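Long-range contact in protease Do-like 2, chloroplastic (Arabidopsis thaliana, PDB 4FLN), which is a chloroplast serine protease that performs the primary cleavage of the photodamaged D1 protein of photosystem II: residues D366-L378 and Y493-E505. Sequence-based numbering, arbitrary orientation.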
loop_
_atom_site.group_PDB
_atom_site.type_symbol
_atom_site.label_atom_id
_atom_site.label_comp_id
_atom_site.label_asym_id
_atom_site.label_seq_id
_atom_site.Cartn_x
_atom_site.Cartn_y
_atom_site.Cartn_z
ATOM N N ASP B 366 8.026 23.512 -27.746
ATOM C CA ASP B 366 8.682 24.727 -28.236
ATOM C C ASP B 366 8.531 25.892 -27.258
ATOM O O ASP B 366 8.630 27.057 -27.645
ATOM C CB ASP B 366 8.124 25.135 -29.606
ATOM C CG ASP B 366 8.278 24.046 -30.650
ATOM O OD1 ASP B 366 8.346 22.858 -30.268
ATOM O OD2 ASP B 366 8.326 24.378 -31.854
ATOM N N GLY B 367 8.309 25.571 -25.986
ATOM C CA GLY B 367 8.076 26.583 -24.973
ATOM C C GLY B 367 6.772 27.308 -25.238
ATOM O O GLY B 367 6.075 27.005 -26.205
ATOM N N GLY B 368 6.438 28.274 -24.391
ATOM C CA GLY B 368 5.229 29.055 -24.580
ATOM C C GLY B 368 3.949 28.278 -24.323
ATOM O O GLY B 368 3.880 27.468 -23.398
ATOM N N GLN B 369 2.936 28.509 -25.155
ATOM C CA GLN B 369 1.623 27.921 -24.930
ATOM C C GLN B 369 1.163 27.067 -26.110
ATOM O O GLN B 369 1.342 27.449 -27.270
ATOM C CB GLN B 369 0.607 29.017 -24.641
ATOM N N PRO B 370 0.531 25.917 -25.808
ATOM C CA PRO B 370 0.104 24.928 -26.803
ATOM C C PRO B 370 -1.085 25.432 -27.601
ATOM O O PRO B 370 -1.942 26.141 -27.075
ATOM C CB PRO B 370 -0.302 23.730 -25.951
ATOM C CG PRO B 370 -0.720 24.317 -24.668
ATOM C CD PRO B 370 0.125 25.536 -24.445
ATOM N N SER B 371 -1.119 25.072 -28.874
ATOM C CA SER B 371 -2.153 25.544 -29.774
ATOM C C SER B 371 -3.484 24.891 -29.453
ATOM O O SER B 371 -3.537 23.753 -28.975
ATOM C CB SER B 371 -1.769 25.214 -31.209
ATOM O OG SER B 371 -0.418 25.551 -31.440
ATOM N N TYR B 372 -4.561 25.627 -29.693
ATOM C CA TYR B 372 -5.892 25.057 -29.591
ATOM C C TYR B 372 -6.894 25.795 -30.463
ATOM O O TYR B 372 -6.747 26.987 -30.717
ATOM C CB TYR B 372 -6.355 24.982 -28.132
ATOM C CG TYR B 372 -6.849 26.274 -27.531
ATOM C CD1 TYR B 372 -8.209 26.565 -27.494
ATOM C CD2 TYR B 372 -5.965 27.189 -26.974
ATOM C CE1 TYR B 372 -8.673 27.739 -26.934
ATOM C CE2 TYR B 372 -6.421 28.367 -26.409
ATOM C CZ TYR B 372 -7.776 28.637 -26.390
ATOM O OH TYR B 372 -8.238 29.807 -25.834
ATOM N N ILE B 373 -7.894 25.065 -30.941
ATOM C CA ILE B 373 -9.003 25.656 -31.676
ATOM C C ILE B 373 -10.301 24.951 -31.277
ATOM O O ILE B 373 -10.318 23.735 -31.075
ATOM C CB ILE B 373 -8.759 25.621 -33.208
ATOM C CG1 ILE B 373 -9.919 26.269 -33.960
ATOM C CG2 ILE B 373 -8.524 24.203 -33.693
ATOM C CD1 ILE B 373 -9.654 26.445 -35.445
ATOM N N ILE B 374 -11.375 25.722 -31.130
ATOM C CA ILE B 374 -12.660 25.182 -30.697
ATOM C C ILE B 374 -13.753 25.447 -31.726
ATOM O O ILE B 374 -14.004 26.589 -32.102
ATOM C CB ILE B 374 -13.089 25.788 -29.349
ATOM C CG1 ILE B 374 -11.939 25.726 -28.346
ATOM C CG2 ILE B 374 -14.298 25.059 -28.784
ATOM C CD1 ILE B 374 -12.303 26.236 -26.969
ATOM N N VAL B 375 -14.391 24.383 -32.194
ATOM C CA VAL B 375 -15.492 24.507 -33.143
ATOM C C VAL B 375 -16.726 23.811 -32.596
ATOM O O VAL B 375 -16.687 22.624 -32.285
ATOM C CB VAL B 375 -15.164 23.863 -34.503
ATOM C CG1 VAL B 375 -16.017 24.493 -35.587
ATOM C CG2 VAL B 375 -13.693 24.016 -34.828
ATOM N N ALA B 376 -17.821 24.548 -32.478
ATOM C CA ALA B 376 -19.062 23.972 -31.986
ATOM C C ALA B 376 -18.839 23.296 -30.627
ATOM O O ALA B 376 -19.482 22.291 -30.290
ATOM C CB ALA B 376 -19.622 22.986 -33.006
ATOM N N GLY B 377 -17.925 23.857 -29.843
ATOM C CA GLY B 377 -17.626 23.307 -28.538
ATOM C C GLY B 377 -16.653 22.145 -28.619
ATOM O O GLY B 377 -16.258 21.599 -27.585
ATOM N N LEU B 378 -16.257 21.766 -29.838
ATOM C CA LEU B 378 -15.288 20.681 -29.999
ATOM C C LEU B 378 -13.878 21.242 -29.850
ATOM O O LEU B 378 -13.435 22.072 -30.643
ATOM C CB LEU B 378 -15.430 19.968 -31.353
ATOM C CG LEU B 378 -16.745 19.322 -31.816
ATOM C CD1 LEU B 378 -16.444 18.108 -32.675
ATOM C CD2 LEU B 378 -17.667 18.951 -30.668
ATOM N N TYR B 493 -18.639 28.154 -20.364
ATOM C CA TYR B 493 -17.718 27.136 -19.849
ATOM C C TYR B 493 -16.620 27.445 -18.810
ATOM O O TYR B 493 -16.439 26.668 -17.874
ATOM C CB TYR B 493 -17.258 26.190 -20.963
ATOM C CG TYR B 493 -18.315 25.138 -21.178
ATOM C CD1 TYR B 493 -19.411 25.384 -21.998
ATOM C CD2 TYR B 493 -18.268 23.932 -20.490
ATOM C CE1 TYR B 493 -20.403 24.438 -22.164
ATOM C CE2 TYR B 493 -19.257 22.979 -20.654
ATOM C CZ TYR B 493 -20.321 23.242 -21.492
ATOM O OH TYR B 493 -21.304 22.302 -21.663
ATOM N N GLY B 494 -15.873 28.532 -18.964
ATOM C CA GLY B 494 -16.007 29.441 -20.076
ATOM C C GLY B 494 -14.614 29.940 -20.390
ATOM O O GLY B 494 -13.711 29.939 -19.543
ATOM N N ILE B 495 -14.437 30.379 -21.625
ATOM C CA ILE B 495 -13.107 30.480 -22.182
ATOM C C ILE B 495 -12.976 31.799 -22.921
ATOM O O ILE B 495 -13.910 32.249 -23.588
ATOM C CB ILE B 495 -12.836 29.282 -23.129
ATOM C CG1 ILE B 495 -13.322 27.974 -22.490
ATOM C CG2 ILE B 495 -11.367 29.175 -23.479
ATOM C CD1 ILE B 495 -13.177 26.751 -23.378
ATOM N N PRO B 496 -11.806 32.431 -22.791
ATOM C CA PRO B 496 -11.540 33.749 -23.368
ATOM C C PRO B 496 -11.680 33.775 -24.881
ATOM O O PRO B 496 -12.325 34.675 -25.418
ATOM C CB PRO B 496 -10.080 33.992 -22.991
ATOM C CG PRO B 496 -9.868 33.168 -21.761
ATOM C CD PRO B 496 -10.684 31.946 -21.969
ATOM N N SER B 497 -11.092 32.787 -25.551
ATOM C CA SER B 497 -10.952 32.815 -27.004
ATOM C C SER B 497 -11.170 31.457 -27.658
ATOM O O SER B 497 -10.898 30.420 -27.060
ATOM C CB SER B 497 -9.570 33.346 -27.389
ATOM O OG SER B 497 -9.178 32.865 -28.662
ATOM N N GLU B 498 -11.648 31.480 -28.898
ATOM C CA GLU B 498 -11.895 30.259 -29.656
ATOM C C GLU B 498 -10.583 29.597 -30.040
ATOM O O GLU B 498 -10.528 28.388 -30.275
ATOM C CB GLU B 498 -12.682 30.576 -30.925
ATOM C CG GLU B 498 -11.925 31.434 -31.912
ATOM C CD GLU B 498 -11.987 30.886 -33.320
ATOM O OE1 GLU B 498 -11.132 31.271 -34.144
ATOM O OE2 GLU B 498 -12.890 30.069 -33.602
ATOM N N ARG B 499 -9.533 30.407 -30.101
ATOM C CA ARG B 499 -8.228 29.962 -30.559
ATOM C C ARG B 499 -7.151 30.290 -29.555
ATOM O O ARG B 499 -7.393 30.904 -28.517
ATOM C CB ARG B 499 -7.839 30.687 -31.852
ATOM C CG ARG B 499 -8.449 30.157 -33.116
ATOM C CD ARG B 499 -8.067 31.037 -34.291
ATOM N NE ARG B 499 -9.156 31.113 -35.262
ATOM C CZ ARG B 499 -9.130 30.566 -36.475
ATOM N NH1 ARG B 499 -8.056 29.905 -36.889
ATOM N NH2 ARG B 499 -10.176 30.690 -37.279
ATOM N N SER B 500 -5.944 29.876 -29.910
ATOM C CA SER B 500 -4.731 30.403 -29.331
ATOM C C SER B 500 -4.137 31.247 -30.450
ATOM O O SER B 500 -4.326 30.937 -31.626
ATOM C CB SER B 500 -3.788 29.269 -28.936
ATOM O OG SER B 500 -3.553 28.398 -30.027
ATOM N N ALA B 501 -3.434 32.314 -30.083
ATOM C CA ALA B 501 -3.012 33.342 -31.033
ATOM C C ALA B 501 -2.347 32.836 -32.328
ATOM O O ALA B 501 -2.627 33.345 -33.419
ATOM C CB ALA B 501 -2.110 34.333 -30.331
ATOM N N ASP B 502 -1.482 31.834 -32.208
ATOM C CA ASP B 502 -0.709 31.321 -33.341
ATOM C C ASP B 502 -1.552 30.824 -34.515
ATOM O O ASP B 502 -1.041 30.663 -35.623
ATOM C CB ASP B 502 0.218 30.204 -32.874
ATOM C CG ASP B 502 -0.482 29.210 -31.967
ATOM O OD1 ASP B 502 -0.853 28.117 -32.446
ATOM O OD2 ASP B 502 -0.662 29.523 -30.770
ATOM N N LEU B 503 -2.830 30.553 -34.266
ATOM C CA LEU B 503 -3.719 30.040 -35.306
ATOM C C LEU B 503 -4.554 31.150 -35.975
ATOM O O LEU B 503 -5.388 30.879 -36.851
ATOM C CB LEU B 503 -4.616 28.922 -34.758
ATOM C CG LEU B 503 -3.937 27.747 -34.039
ATOM C CD1 LEU B 503 -4.966 26.749 -33.481
ATOM C CD2 LEU B 503 -2.929 27.034 -34.937
ATOM N N LEU B 504 -4.336 32.394 -35.555
ATOM C CA LEU B 504 -4.914 33.533 -36.266
ATOM C C LEU B 504 -4.039 33.834 -37.478
ATOM O O LEU B 504 -4.522 34.306 -38.505
ATOM C CB LEU B 504 -5.058 34.761 -35.351
ATOM C CG LEU B 504 -6.007 34.610 -34.144
ATOM C CD1 LEU B 504 -5.817 35.712 -33.097
ATOM C CD2 LEU B 504 -7.469 34.524 -34.577
ATOM N N GLU B 505 -2.750 33.515 -37.349
ATOM C CA GLU B 505 -1.764 33.720 -38.411
ATOM C C GLU B 505 -2.175 33.014 -39.704
ATOM O O GLU B 505 -2.972 32.078 -39.672
ATOM C CB GLU B 505 -0.376 33.245 -37.946
#
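Y372 and S500 meet where the tail after helix 479-493 runs antiparallel along the edge strand 373-375 of the C-terminal PDZ domain. S500 OG accepts the Y372 N-H at 3.0 Å, and S500 N returns only a weak bond to Y372 O. A small hydroxyl thus does what a backbone carbonyl would do in a regular sheet. Two residues on, I374 N donates to E498 O at 2.9 Å, in the carbonyl plane and with a C=O...N angle of 159°.

The Y372 ring lies over the R499-S500 peptide, its hydroxyl reaching on to S497. A chi1 of 79°, which sets CG between the backbone N and the carbonyl carbon, turns the ring this way and rests one face on R499 C and S500 N. The phenol OH lies 3.0 Å from both S497 O and R499 O, a place for a long residue ending in a polar atom. W66, from the protease part of the same chain, packs edge-to-face with this ring.

Apolar branches flank the strand. I374 CD1 meets I495 CD1 tip to tip at 3.7 Å, while I373 runs beside R499, its CD1 over one face of the guanidinium. I373 also touches L503 CD1 through its CB, and I450 and A454 of helix 450-459. That helix provides D458, which forms a salt bridge with NH2 of the buried R499; R499 NH1 adds a weak bond to L503 O.

Within the 3-10 turn 501-503, D502 serves two serines. Its OD2 accepts S500 OG, and its OD1 takes S371 OG at 2.8 Å, the hydroxyl approaching from above the carboxylate plane, 37° out of it.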